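Putative uncharacterized protein TTHA0988 (Thermus thermophilus, PDB 3OEP) is of unknown function but is a KipI-KipA homologue built of cyclophilin-like domains, possibly with hydrolase activity and ATP binding. Local coordinates at residues S14-A17 and N18-A21; S99-A102 and V103-L106; I357-P360 and L361-G364; P398-G402 and E403-A407. One frame throughout, in Å; residues are numbered along the deposited sequence. Where two conformers were deposited one is given.

Interaction 1. Residues S14-A17 and N18-A21; sequences SEEA and NRRA
Glu16 OE2 is gripped by two nitrogens of Arg19, in one of the two conformers modelled for that arginine: NE at 2.8 Å from OE2, and NH1 at 3.0 Å from the same oxygen. The guanidinium comes side-on, and both donors use the syn lone pair of OE2, which lies close to the guanidinium plane. The second oxygen is a lesser partner, with Arg19 NE to Glu16 OE1 a weak bond of 3.1 Å. Carboxylate and guanidinium planes are turned 39° apart, so this is not the flat two-by-two pairing of oxygens with nitrogens. Spaced i to i+3 on the first turns of helix 15-30, the two side chains run side by side in the same direction. A bend at chi2 (47°) brings the Glu16 carboxylate over toward Arg19, whose own chain turns at chi3 to present its NE edge.

At the start of the helix Ser14 is the N-cap: its OG accepts from Ala17 N at 3.2 Å, while Asn18 N bonds to Ser14 O in the first helical turn. Asn18 faces inward, its OD1 taking a bond from Arg113 and its ND2 giving one to Tyr43 O; Ala17 and Ala21 rest on Phe9. The salt bridge lies on the exposed side of the helix and is probably not permanent, though a glutamate near the N-terminal end would also be expected to sit well with the helix dipole.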
loop_
_atom_site.group_PDB
_atom_site.type_symbol
_atom_site.label_atom_id
_atom_site.label_comp_id
_atom_site.label_asym_id
_atom_site.label_seq_id
_atom_site.Cartn_x
_atom_site.Cartn_y
_atom_site.Cartn_z
ATOM N N SER A 14 9.670 22.779 7.365
ATOM C CA SER A 14 9.135 24.083 7.724
ATOM C C SER A 14 7.905 23.848 8.579
ATOM O O SER A 14 6.941 23.237 8.119
ATOM C CB SER A 14 8.757 24.868 6.464
ATOM O OG SER A 14 7.875 25.937 6.764
ATOM N N GLU A 15 7.935 24.322 9.820
ATOM C CA GLU A 15 6.799 24.145 10.713
ATOM C C GLU A 15 5.523 24.786 10.159
ATOM O O GLU A 15 4.465 24.159 10.170
ATOM C CB GLU A 15 7.101 24.686 12.114
ATOM C CG GLU A 15 5.974 24.452 13.119
ATOM C CD GLU A 15 6.321 24.886 14.538
ATOM O OE1 GLU A 15 7.521 25.068 14.847
ATOM O OE2 GLU A 15 5.384 25.044 15.348
ATOM N N GLU A 16 5.608 26.018 9.661
ATOM C CA GLU A 16 4.401 26.697 9.204
ATOM C C GLU A 16 3.848 26.068 7.920
ATOM O O GLU A 16 2.638 25.972 7.750
ATOM C CB GLU A 16 4.635 28.206 9.056
ATOM C CG GLU A 16 3.421 29.026 8.628
ATOM C CD GLU A 16 2.125 28.719 9.382
ATOM O OE1 GLU A 16 2.092 28.820 10.626
ATOM O OE2 GLU A 16 1.123 28.395 8.710
ATOM N N ALA A 17 4.728 25.598 7.041
ATOM C CA ALA A 17 4.277 24.902 5.825
ATOM C C ALA A 17 3.528 23.617 6.196
ATOM O O ALA A 17 2.489 23.296 5.613
ATOM C CB ALA A 17 5.450 24.593 4.918
ATOM N N ASN A 18 4.055 22.902 7.180
ATOM C CA ASN A 18 3.414 21.681 7.671
ATOM C C ASN A 18 2.067 21.977 8.342
ATOM O O ASN A 18 1.103 21.245 8.123
ATOM C CB ASN A 18 4.367 20.941 8.610
ATOM C CG ASN A 18 3.802 19.628 9.112
ATOM O OD1 ASN A 18 3.588 19.468 10.310
ATOM N ND2 ASN A 18 3.546 18.688 8.203
ATOM N N ARG A 19 1.984 23.058 9.126
ATOM C CA ARG A 19 0.714 23.460 9.758
ATOM C C ARG A 19 -0.356 23.711 8.709
ATOM O O ARG A 19 -1.517 23.324 8.886
ATOM C CB ARG A 19 0.862 24.725 10.622
ATOM C CG ARG A 19 -0.413 25.073 11.429
ATOM C CD ARG A 19 -0.547 26.562 11.768
ATOM N NE ARG A 19 -0.699 27.393 10.574
ATOM C CZ ARG A 19 -1.850 27.600 9.945
ATOM N NH1 ARG A 19 -1.884 28.366 8.862
ATOM N NH2 ARG A 19 -2.970 27.054 10.402
ATOM N N ARG A 20 0.035 24.369 7.616
ATOM C CA ARG A 20 -0.871 24.652 6.517
ATOM C C ARG A 20 -1.407 23.368 5.873
ATOM O O ARG A 20 -2.620 23.219 5.691
ATOM C CB ARG A 20 -0.147 25.484 5.460
ATOM C CG ARG A 20 -1.036 26.006 4.378
ATOM C CD ARG A 20 -1.833 27.194 4.831
ATOM N NE ARG A 20 -2.354 27.926 3.681
ATOM C CZ ARG A 20 -3.639 28.047 3.352
ATOM N NH1 ARG A 20 -4.601 27.490 4.085
ATOM N NH2 ARG A 20 -3.967 28.749 2.273
ATOM N N ALA A 21 -0.501 22.462 5.525
ATOM C CA ALA A 21 -0.877 21.197 4.875
ATOM C C ALA A 21 -1.768 20.360 5.788
ATOM O O ALA A 21 -2.744 19.747 5.337
ATOM C CB ALA A 21 0.355 20.411 4.476
#

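Interaction 2. Residues S99-A102 and V103-L106; sequences SLEA and VKAL
From Ser99 to Leu106 the backbone passes from an N-cap into the opening turns of helix 100-108, with i to i+4 bonds such as Ala105 N to Glu101 O at 2.9 Å and Leu106 N to Ala102 O at 2.9 Å. Ser99 closes the exposed end of this helix: its OG accepts from Ala102 N, also at 2.9 Å, meeting an amide in the first turn that has no earlier helical carbonyl to bond to.

In the same opening turn, Glu101 reaches Lys104 in an i to i+3 salt bridge, Lys104 NZ lying 2.8 Å from Glu101 OE2. The ammonium reaches that oxygen on its syn side but 30° out of the carboxylate plane. The two side chains cross obliquely and are shaped quite differently. Lys104 is extended beyond CG, its methylenes running back toward the start of the helix, whereas Glu101 is bent at chi2 (-63°), which carries its carboxylate round to the lysine tip. The ammonium has a second acidic partner in Glu199, and a charge shared between two carboxylates should be held firmly even near the surface.

The apolar side of the helix turns to the rest of the domain. Val103 packs on Leu89 and Ala93 of the preceding helix 89-96, Leu100 also touches Ala93, and Leu106 meets Leu98, Glu130 and Ala132 in loops. Through Glu199 the lysine ties this helix to strand 194-199.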
loop_
_atom_site.group_PDB
_atom_site.type_symbol
_atom_site.label_atom_id
_atom_site.label_comp_id
_atom_site.label_asym_id
_atom_site.label_seq_id
_atom_site.Cartn_x
_atom_site.Cartn_y
_atom_site.Cartn_z
ATOM N N SER A 99 30.065 11.455 23.557
ATOM C CA SER A 99 29.946 10.333 24.481
ATOM C C SER A 99 28.599 9.645 24.258
ATOM O O SER A 99 27.682 10.229 23.673
ATOM C CB SER A 99 30.046 10.806 25.926
ATOM O OG SER A 99 28.853 11.449 26.341
ATOM N N LEU A 100 28.482 8.412 24.741
ATOM C CA LEU A 100 27.224 7.672 24.651
ATOM C C LEU A 100 26.116 8.431 25.371
ATOM O O LEU A 100 25.013 8.579 24.847
ATOM C CB LEU A 100 27.378 6.264 25.242
ATOM C CG LEU A 100 28.064 5.190 24.389
ATOM C CD1 LEU A 100 29.159 5.752 23.499
ATOM C CD2 LEU A 100 28.612 4.077 25.282
ATOM N N GLU A 101 26.418 8.945 26.560
ATOM C CA GLU A 101 25.433 9.703 27.317
ATOM C C GLU A 101 25.056 11.014 26.628
ATOM O O GLU A 101 23.911 11.452 26.724
ATOM C CB GLU A 101 25.916 9.954 28.746
ATOM C CG GLU A 101 25.994 8.674 29.592
ATOM C CD GLU A 101 24.644 7.991 29.792
ATOM O OE1 GLU A 101 23.661 8.680 30.137
ATOM O OE2 GLU A 101 24.566 6.758 29.607
ATOM N N ALA A 102 26.010 11.632 25.932
ATOM C CA ALA A 102 25.738 12.868 25.203
ATOM C C ALA A 102 24.755 12.616 24.062
ATOM O O ALA A 102 23.869 13.429 23.829
ATOM C CB ALA A 102 27.032 13.480 24.669
ATOM N N VAL A 103 24.920 11.496 23.356
ATOM C CA VAL A 103 23.965 11.107 22.315
ATOM C C VAL A 103 22.552 10.945 22.883
ATOM O O VAL A 103 21.583 11.479 22.336
ATOM C CB VAL A 103 24.371 9.801 21.603
ATOM C CG1 VAL A 103 23.227 9.303 20.707
ATOM C CG2 VAL A 103 25.633 10.020 20.793
ATOM N N LYS A 104 22.437 10.201 23.977
ATOM C CA LYS A 104 21.140 10.001 24.621
ATOM C C LYS A 104 20.497 11.319 25.031
ATOM O O LYS A 104 19.305 11.538 24.809
ATOM C CB LYS A 104 21.281 9.128 25.860
ATOM C CG LYS A 104 21.729 7.709 25.615
ATOM C CD LYS A 104 21.714 6.987 26.963
ATOM C CE LYS A 104 22.607 5.786 27.024
ATOM N NZ LYS A 104 22.574 5.278 28.422
ATOM N N ALA A 105 21.282 12.197 25.637
ATOM C CA ALA A 105 20.764 13.484 26.095
ATOM C C ALA A 105 20.302 14.359 24.932
ATOM O O ALA A 105 19.223 14.966 24.993
ATOM C CB ALA A 105 21.806 14.209 26.940
ATOM N N LEU A 106 21.103 14.415 23.869
ATOM C CA LEU A 106 20.732 15.167 22.667
ATOM C C LEU A 106 19.444 14.636 22.055
ATOM O O LEU A 106 18.580 15.411 21.647
ATOM C CB LEU A 106 21.858 15.142 21.622
ATOM C CG LEU A 106 23.041 16.076 21.893
ATOM C CD1 LEU A 106 24.247 15.697 21.035
ATOM C CD2 LEU A 106 22.667 17.539 21.663
#

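Interaction 3. Residues I357-P360 and L361-G364; sequences IGRP and LWAG
Arg359 and Trp362 form a cation-pi stack within an irregular loop of the carboxyltransferase A/B region, between strands 331-336 and 366-368. The guanidinium lies flat on the indole, planes 7° apart, with Arg359 CZ 3.5 Å from Trp362 CE3 and 3.9 Å from the centroid of the six-membered ring. The aliphatic part joins in: Arg359 CD makes a CH-pi contact 3.8 Å from that centroid, almost on the ring normal. The two side chains cross at about a right angle, the arginine passing over one face of the indole.

Arg359 CG sits between the backbone N and the carbonyl carbon (chi1 58°), and from there the chain extends straight to NE, laying the planar group over the tryptophan two residues beyond Pro360. Two carboxylates help to set its rotation: NE makes a salt bridge to Glu212 and NH1 another to Asp365, whose carboxylate also accepts from Trp362 N. The same acid thus holds both members of the stack. Further out, Leu361 packs on Leu214, and backbone bonds join Gly358 to Leu211 and Leu361 to Asp232. The backbone is also tied locally, Arg359 NH1 donating to Pro360 O at 3.0 Å, with that oxygen close to the guanidinium plane.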
loop_
_atom_site.group_PDB
_atom_site.type_symbol
_atom_site.label_atom_id
_atom_site.label_comp_id
_atom_site.label_asym_id
_atom_site.label_seq_id
_atom_site.Cartn_x
_atom_site.Cartn_y
_atom_site.Cartn_z
ATOM N N ILE A 357 -2.793 -6.127 8.485
ATOM C CA ILE A 357 -4.238 -6.060 8.474
ATOM C C ILE A 357 -4.679 -7.105 7.449
ATOM O O ILE A 357 -4.370 -6.998 6.258
ATOM C CB ILE A 357 -4.734 -4.657 8.097
ATOM C CG1 ILE A 357 -4.308 -3.635 9.163
ATOM C CG2 ILE A 357 -6.260 -4.638 7.936
ATOM C CD1 ILE A 357 -4.271 -2.217 8.651
ATOM N N GLY A 358 -5.355 -8.141 7.929
ATOM C CA GLY A 358 -5.686 -9.295 7.096
ATOM C C GLY A 358 -4.461 -10.128 6.766
ATOM O O GLY A 358 -3.364 -9.893 7.289
ATOM N N ARG A 359 -4.654 -11.117 5.901
ATOM C CA ARG A 359 -3.593 -12.050 5.539
ATOM C C ARG A 359 -3.988 -12.844 4.307
ATOM O O ARG A 359 -5.170 -12.896 3.967
ATOM C CB ARG A 359 -3.339 -13.032 6.679
ATOM C CG ARG A 359 -4.567 -13.823 7.076
ATOM C CD ARG A 359 -4.225 -14.980 7.978
ATOM N NE ARG A 359 -5.443 -15.620 8.467
ATOM C CZ ARG A 359 -6.188 -16.479 7.770
ATOM N NH1 ARG A 359 -5.852 -16.834 6.532
ATOM N NH2 ARG A 359 -7.280 -16.996 8.329
ATOM N N PRO A 360 -3.013 -13.498 3.662
ATOM C CA PRO A 360 -3.374 -14.437 2.609
ATOM C C PRO A 360 -4.117 -15.654 3.158
ATOM O O PRO A 360 -3.996 -15.989 4.349
ATOM C CB PRO A 360 -2.023 -14.856 2.018
ATOM C CG PRO A 360 -1.042 -13.847 2.516
ATOM C CD PRO A 360 -1.554 -13.405 3.831
ATOM N N LEU A 361 -4.880 -16.308 2.295
ATOM C CA LEU A 361 -5.622 -17.486 2.713
ATOM C C LEU A 361 -4.664 -18.615 3.077
ATOM O O LEU A 361 -3.553 -18.720 2.524
ATOM C CB LEU A 361 -6.609 -17.934 1.635
ATOM C CG LEU A 361 -7.657 -16.894 1.227
ATOM C CD1 LEU A 361 -8.515 -17.430 0.092
ATOM C CD2 LEU A 361 -8.522 -16.487 2.421
ATOM N N TRP A 362 -5.108 -19.418 4.042
ATOM C CA TRP A 362 -4.393 -20.575 4.569
ATOM C C TRP A 362 -5.224 -21.813 4.291
ATOM O O TRP A 362 -6.450 -21.740 4.251
ATOM C CB TRP A 362 -4.327 -20.515 6.089
ATOM C CG TRP A 362 -3.311 -19.653 6.707
ATOM C CD1 TRP A 362 -2.107 -19.287 6.193
ATOM C CD2 TRP A 362 -3.375 -19.110 8.028
ATOM N NE1 TRP A 362 -1.427 -18.510 7.105
ATOM C CE2 TRP A 362 -2.186 -18.389 8.241
ATOM C CE3 TRP A 362 -4.334 -19.151 9.048
ATOM C CZ2 TRP A 362 -1.925 -17.710 9.434
ATOM C CZ3 TRP A 362 -4.078 -18.478 10.235
ATOM C CH2 TRP A 362 -2.884 -17.765 10.415
ATOM N N ALA A 363 -4.558 -22.956 4.163
ATOM C CA ALA A 363 -5.251 -24.240 4.139
ATOM C C ALA A 363 -6.168 -24.331 5.357
ATOM O O ALA A 363 -5.757 -24.004 6.477
ATOM C CB ALA A 363 -4.246 -25.397 4.141
ATOM N N GLY A 364 -7.418 -24.728 5.129
ATOM C CA GLY A 364 -8.396 -24.898 6.202
ATOM C C GLY A 364 -9.314 -23.708 6.418
ATOM O O GLY A 364 -10.290 -23.811 7.163
#

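Interaction 4. Residues P398-G402 and E403-A407; sequences PQFAG and EAFRA
Phe400 and Phe405 both carry CG anti to the backbone N (chi1 177° and -162°), and these settings bring the two rings together at the start of helix 402-408. Phe400, on the approach to the helix, reaches forward so that its CE2 lies 3.6 Å from Phe405 CB and 3.7 Å from Phe405 CD2. The rings meet at a slant, with centroids 5.7 Å apart and planes at 47°. It is therefore one corner of the Phe400 ring that presses against the base of the Phe405 side chain.

Beneath the aromatic pair the helix begins at the N-cap Ala401, whose O accepts from Phe405 N at 3.0 Å with the donor nearly along the C=O axis. Gly402 O accepts from Arg406 N at 2.9 Å. A smaller apolar touch, Ala401 CB to Ala404 CB at 4.1 Å, lies on the inner side of the turn.

That inner side faces the sheet: Ala404 rests on Pro469 of strand 467-472 and on Val430, which Ala407 also touches. Before the turn, Gln399 bonds with Lys468 and Glu438, and Pro398 packs on Tyr6 and Arg8 of strand 3-8, so the segment joins the C-terminal sheet to the N-terminal strand.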
loop_
_atom_site.group_PDB
_atom_site.type_symbol
_atom_site.label_atom_id
_atom_site.label_comp_id
_atom_site.label_asym_id
_atom_site.label_seq_id
_atom_site.Cartn_x
_atom_site.Cartn_y
_atom_site.Cartn_z
ATOM N N PRO A 398 5.524 14.423 -10.452
ATOM C CA PRO A 398 5.835 15.579 -9.612
ATOM C C PRO A 398 7.316 15.991 -9.638
ATOM O O PRO A 398 7.633 17.155 -9.350
ATOM C CB PRO A 398 5.400 15.125 -8.214
ATOM C CG PRO A 398 5.438 13.646 -8.265
ATOM C CD PRO A 398 5.040 13.282 -9.657
ATOM N N GLN A 399 8.205 15.061 -9.990
ATOM C CA GLN A 399 9.627 15.367 -10.162
ATOM C C GLN A 399 10.028 15.256 -11.632
ATOM O O GLN A 399 11.131 14.815 -11.958
ATOM C CB GLN A 399 10.491 14.437 -9.310
ATOM C CG GLN A 399 10.435 14.735 -7.819
ATOM C CD GLN A 399 9.187 14.218 -7.157
ATOM O OE1 GLN A 399 8.824 13.047 -7.315
ATOM N NE2 GLN A 399 8.512 15.087 -6.401
ATOM N N PHE A 400 9.126 15.675 -12.512
ATOM C CA PHE A 400 9.377 15.634 -13.944
ATOM C C PHE A 400 10.730 16.247 -14.300
ATOM O O PHE A 400 11.107 17.313 -13.795
ATOM C CB PHE A 400 8.268 16.371 -14.702
ATOM C CG PHE A 400 8.492 16.430 -16.183
ATOM C CD1 PHE A 400 9.185 17.489 -16.755
ATOM C CD2 PHE A 400 8.022 15.419 -17.003
ATOM C CE1 PHE A 400 9.395 17.535 -18.128
ATOM C CE2 PHE A 400 8.234 15.463 -18.370
ATOM C CZ PHE A 400 8.913 16.525 -18.930
ATOM N N ALA A 401 11.444 15.550 -15.171
ATOM C CA ALA A 401 12.644 16.057 -15.814
ATOM C C ALA A 401 12.568 15.600 -17.254
ATOM O O ALA A 401 12.283 14.431 -17.513
ATOM C CB ALA A 401 13.891 15.492 -15.144
ATOM N N GLY A 402 12.796 16.514 -18.187
ATOM C CA GLY A 402 12.709 16.191 -19.602
ATOM C C GLY A 402 13.583 15.016 -19.998
ATOM O O GLY A 402 13.152 14.135 -20.745
ATOM N N GLU A 403 14.813 14.991 -19.491
ATOM C CA GLU A 403 15.744 13.905 -19.839
ATOM C C GLU A 403 15.296 12.540 -19.309
ATOM O O GLU A 403 15.551 11.509 -19.941
ATOM C CB GLU A 403 17.166 14.229 -19.369
ATOM C CG GLU A 403 17.833 15.352 -20.162
ATOM C CD GLU A 403 17.862 15.094 -21.670
ATOM O OE1 GLU A 403 18.113 13.939 -22.084
ATOM O OE2 GLU A 403 17.626 16.048 -22.441
ATOM N N ALA A 404 14.627 12.534 -18.160
ATOM C CA ALA A 404 14.059 11.306 -17.614
ATOM C C ALA A 404 12.900 10.833 -18.485
ATOM O O ALA A 404 12.813 9.659 -18.818
ATOM C CB ALA A 404 13.595 11.519 -16.173
ATOM N N PHE A 405 12.017 11.755 -18.864
ATOM C CA PHE A 405 10.871 11.413 -19.708
ATOM C C PHE A 405 11.351 10.873 -21.059
ATOM O O PHE A 405 10.831 9.877 -21.569
ATOM C CB PHE A 405 9.971 12.645 -19.897
ATOM C CG PHE A 405 8.579 12.320 -20.363
ATOM C CD1 PHE A 405 8.255 12.371 -21.714
ATOM C CD2 PHE A 405 7.585 11.990 -19.448
ATOM C CE1 PHE A 405 6.970 12.072 -22.150
ATOM C CE2 PHE A 405 6.293 11.695 -19.874
ATOM C CZ PHE A 405 5.985 11.739 -21.229
ATOM N N ARG A 406 12.371 11.523 -21.612
ATOM C CA ARG A 406 12.964 11.125 -22.878
ATOM C C ARG A 406 13.557 9.717 -22.781
ATOM O O ARG A 406 13.316 8.879 -23.648
ATOM C CB ARG A 406 14.044 12.130 -23.277
ATOM C CG ARG A 406 14.560 11.978 -24.681
ATOM C CD ARG A 406 15.539 13.092 -24.999
ATOM N NE ARG A 406 16.246 12.839 -26.250
ATOM C CZ ARG A 406 15.758 13.062 -27.470
ATOM N NH1 ARG A 406 16.504 12.774 -28.529
ATOM N NH2 ARG A 406 14.536 13.568 -27.648
ATOM N N ALA A 407 14.308 9.466 -21.711
ATOM C CA ALA A 407 14.918 8.143 -21.466
ATOM C C ALA A 407 13.875 7.035 -21.353
ATOM O O ALA A 407 14.044 5.939 -21.906
ATOM C CB ALA A 407 15.761 8.182 -20.202
#

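In the fold
All four contacts are local and come in series along the chain; none closes a long loop, none nests in or crosses another, and none touches another. Interaction 1 opens helix 15-30, following strand 3-8, and interaction 2 opens helix 100-108, with centres about 30 Å apart; both belong to the carboxyltransferase C/D region. Residues 357-364 and 398-407 fall in the A/B region: interaction 3 lies in the long loop ahead of strand 366-368, and interaction 4 starts helix 402-408 after strand 390-396. Interaction 3 lies across the chain's centre from interactions 1 and 4. Residues 398-399 touch strand 3-8, which brings the chain's start next to its C-terminal part.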